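Long-range contact in folylpolyglutamate synthase protein FOLC (Mycobacterium tuberculosis, PDB 2VOS), which probably adds glutamate to dihydropteroate and extends the polyglutamate tail of tetrahydrofolates, using ATP and magnesium: residues Ala183-Asn188 / Ile219-Pro224. Numbering follows the deposited sequence.
Sequences ATNVIN and IITRAP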
ATOM      1  N   ALA A 183       4.867 -14.056   5.425  1.00 40.83           N
ATOM      2  CA  ALA A 183       6.121 -14.084   6.177  1.00 40.26           C
ATOM      3  C   ALA A 183       6.101 -13.151   7.410  1.00 39.36           C
ATOM      4  O   ALA A 183       6.804 -13.409   8.377  1.00 38.87           O
ATOM      5  CB  ALA A 183       7.354 -13.716   5.231  1.00 39.87           C
ATOM      6  N   THR A 184       5.285 -12.092   7.391  1.00 39.17           N
ATOM      7  CA  THR A 184       5.268 -11.153   8.526  1.00 39.26           C
ATOM      8  C   THR A 184       4.527 -11.767   9.715  1.00 39.36           C
ATOM      9  O   THR A 184       4.561 -11.217  10.813  1.00 38.20           O
ATOM     10  CB  THR A 184       4.503  -9.812   8.162  1.00 39.66           C
ATOM     11  OG1 THR A 184       3.157 -10.105   7.727  1.00 38.47           O
ATOM     12  CG2 THR A 184       5.231  -9.078   7.000  1.00 41.55           C
ATOM     13  N   ASN A 185       3.846 -12.892   9.495  1.00 38.74           N
ATOM     14  CA  ASN A 185       2.910 -13.367  10.522  1.00 39.39           C
ATOM     15  C   ASN A 185       3.625 -14.185  11.627  1.00 40.01           C
ATOM     16  O   ASN A 185       3.174 -15.241  12.006  1.00 40.45           O
ATOM     17  CB  ASN A 185       1.762 -14.151   9.893  1.00 38.03           C
ATOM     18  CG  ASN A 185       0.565 -14.279  10.827  1.00 43.23           C
ATOM     19  OD1 ASN A 185       0.341 -13.404  11.665  1.00 43.79           O
ATOM     20  ND2 ASN A 185      -0.209 -15.350  10.679  1.00 40.14           N
ATOM     21  N   VAL A 186       4.722 -13.668  12.150  1.00 40.64           N
ATOM     22  CA  VAL A 186       5.469 -14.316  13.199  1.00 41.19           C
ATOM     23  C   VAL A 186       5.643 -13.323  14.350  1.00 42.44           C
ATOM     24  O   VAL A 186       6.593 -13.452  15.134  1.00 43.12           O
ATOM     25  CB  VAL A 186       6.913 -14.727  12.685  1.00 41.22           C
ATOM     26  CG1 VAL A 186       6.795 -15.918  11.805  1.00 38.77           C
ATOM     27  CG2 VAL A 186       7.585 -13.565  11.899  1.00 43.91           C
ATOM     28  N   ILE A 187       4.751 -12.319  14.439  1.00 43.11           N
ATOM     29  CA  ILE A 187       4.905 -11.251  15.416  1.00 42.52           C
ATOM     30  C   ILE A 187       3.865 -11.164  16.555  1.00 44.42           C
ATOM     31  O   ILE A 187       4.137 -10.437  17.577  1.00 44.64           O
ATOM     32  CB  ILE A 187       4.990  -9.893  14.751  1.00 42.12           C
ATOM     33  CG1 ILE A 187       3.827  -9.671  13.768  1.00 40.28           C
ATOM     34  CG2 ILE A 187       6.309  -9.813  14.039  1.00 41.55           C
ATOM     35  CD1 ILE A 187       3.865  -8.232  13.094  1.00 38.79           C
ATOM     36  N   ASN A 188       2.716 -11.869  16.408  1.00 42.67           N
ATOM     37  CA  ASN A 188       1.723 -11.917  17.469  1.00 44.03           C
ATOM     38  C   ASN A 188       1.343 -10.471  17.835  1.00 43.70           C
ATOM     39  O   ASN A 188       1.339 -10.117  18.991  1.00 44.18           O
ATOM     40  CB  ASN A 188       2.329 -12.661  18.672  1.00 44.61           C
ATOM     41  CG  ASN A 188       1.309 -13.026  19.741  1.00 51.76           C
ATOM     42  OD1 ASN A 188       0.115 -13.187  19.470  1.00 59.17           O
ATOM     43  ND2 ASN A 188       1.784 -13.183  20.969  1.00 55.56           N
ATOM     44  N   ILE A 219      -3.920 -12.740  10.766  1.00 39.73           N
ATOM     45  CA  ILE A 219      -2.967 -11.940  11.526  1.00 39.65           C
ATOM     46  C   ILE A 219      -3.522 -11.552  12.909  1.00 40.16           C
ATOM     47  O   ILE A 219      -2.810 -10.939  13.738  1.00 40.70           O
ATOM     48  CB  ILE A 219      -2.480 -10.651  10.740  1.00 39.04           C
ATOM     49  CG1 ILE A 219      -3.630  -9.613  10.620  1.00 39.06           C
ATOM     50  CG2 ILE A 219      -1.857 -11.055   9.380  1.00 36.34           C
ATOM     51  CD1 ILE A 219      -3.134  -8.161  10.400  1.00 38.00           C
ATOM     52  N   ILE A 220      -4.792 -11.850  13.150  1.00 38.96           N
ATOM     53  CA  ILE A 220      -5.369 -11.559  14.459  1.00 40.42           C
ATOM     54  C   ILE A 220      -5.056 -12.789  15.339  1.00 42.65           C
ATOM     55  O   ILE A 220      -5.644 -13.854  15.114  1.00 41.95           O
ATOM     56  CB  ILE A 220      -6.933 -11.387  14.360  1.00 40.80           C
ATOM     57  CG1 ILE A 220      -7.332 -10.270  13.366  1.00 41.00           C
ATOM     58  CG2 ILE A 220      -7.558 -11.135  15.741  1.00 36.89           C
ATOM     59  CD1 ILE A 220      -8.815 -10.357  12.871  1.00 37.65           C
ATOM     60  N   THR A 221      -4.165 -12.659  16.329  1.00 44.32           N
ATOM     61  CA  THR A 221      -3.679 -13.823  17.097  1.00 47.34           C
ATOM     62  C   THR A 221      -3.969 -13.662  18.582  1.00 49.08           C
ATOM     63  O   THR A 221      -4.028 -12.521  19.069  1.00 50.65           O
ATOM     64  CB  THR A 221      -2.151 -14.003  16.907  1.00 47.49           C
ATOM     65  OG1 THR A 221      -1.491 -12.852  17.426  1.00 49.21           O
ATOM     66  CG2 THR A 221      -1.794 -14.063  15.441  1.00 46.03           C
ATOM     67  N   ARG A 222      -4.123 -14.761  19.308  1.00 50.40           N
ATOM     68  CA  ARG A 222      -4.347 -14.686  20.760  1.00 52.50           C
ATOM     69  C   ARG A 222      -3.087 -14.133  21.441  1.00 53.31           C
ATOM     70  O   ARG A 222      -1.970 -14.517  21.092  1.00 53.91           O
ATOM     71  CB  ARG A 222      -4.713 -16.054  21.313  1.00 52.69           C
ATOM     72  CG  ARG A 222      -4.926 -16.080  22.855  1.00 56.46           C
ATOM     73  CD  ARG A 222      -5.738 -17.314  23.308  1.00 63.87           C
ATOM     74  NE  ARG A 222      -5.920 -17.437  24.769  1.00 67.90           N
ATOM     75  CZ  ARG A 222      -6.336 -16.470  25.603  1.00 72.01           C
ATOM     76  NH1 ARG A 222      -6.596 -15.240  25.159  1.00 73.45           N
ATOM     77  NH2 ARG A 222      -6.484 -16.729  26.909  1.00 72.44           N
ATOM     78  N   ALA A 223      -3.254 -13.199  22.370  1.00 54.18           N
ATOM     79  CA  ALA A 223      -2.125 -12.598  23.096  1.00 55.82           C
ATOM     80  C   ALA A 223      -1.559 -13.591  24.137  1.00 57.70           C
ATOM     81  O   ALA A 223      -2.292 -14.471  24.624  1.00 57.42           O
ATOM     82  CB  ALA A 223      -2.577 -11.318  23.797  1.00 55.06           C
ATOM     83  N   PRO A 224      -0.273 -13.432  24.505  1.00 59.18           N
ATOM     84  CA  PRO A 224       0.395 -14.388  25.418  1.00 60.40           C
ATOM     85  C   PRO A 224      -0.303 -14.564  26.778  1.00 61.63           C
ATOM     86  O   PRO A 224      -1.098 -13.699  27.177  1.00 63.21           O
ATOM     87  CB  PRO A 224       1.799 -13.786  25.597  1.00 60.58           C
ATOM     88  CG  PRO A 224       2.010 -12.892  24.406  1.00 59.92           C
ATOM     89  CD  PRO A 224       0.630 -12.353  24.061  1.00 59.18           C
TER
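Asn188, at a left-handed backbone position (phi 55°, psi 50°), brings the end of its side chain up to an extended run of chain, meeting Thr221, Arg222 O and Pro224. With CG anti to the backbone N (chi1 -168°), the side chain crosses Thr221 obliquely and meets Pro224 tip to tip. Modelled OD1 lies 2.6 Å from Thr221 OG1 and 3.0 Å from Arg222 O; two oxygens so close suggest an amide turned over in the model, which, turned back, may hydrogen-bond to both. The CB of Thr221 points toward 183-188, and its OG1 comes within 3.3 Å of Asn188 CA. Both segments are loops of the Mur ligase middle domain, of the P-loop NTPase clan: 183-188 lies between strands 170-174 and 191-194, and the loop containing 219-224 joins helix 209-217 to the neighbouring parallel strand 231-234. Asn185, centre of an inverse gamma turn, lays OD1 3.6 Å from Ile219 CA. Hydrogen bonds to Arg180 O and Gly218 O grip its ND2 and should hold the amide's rotation; the second reaches the residue just before 219-224. Ile219 packs on His68, Ala192 and Ile194, its end leading away from 183-188, whereas Arg222 NH1 forms a salt bridge with Asp253 OD1.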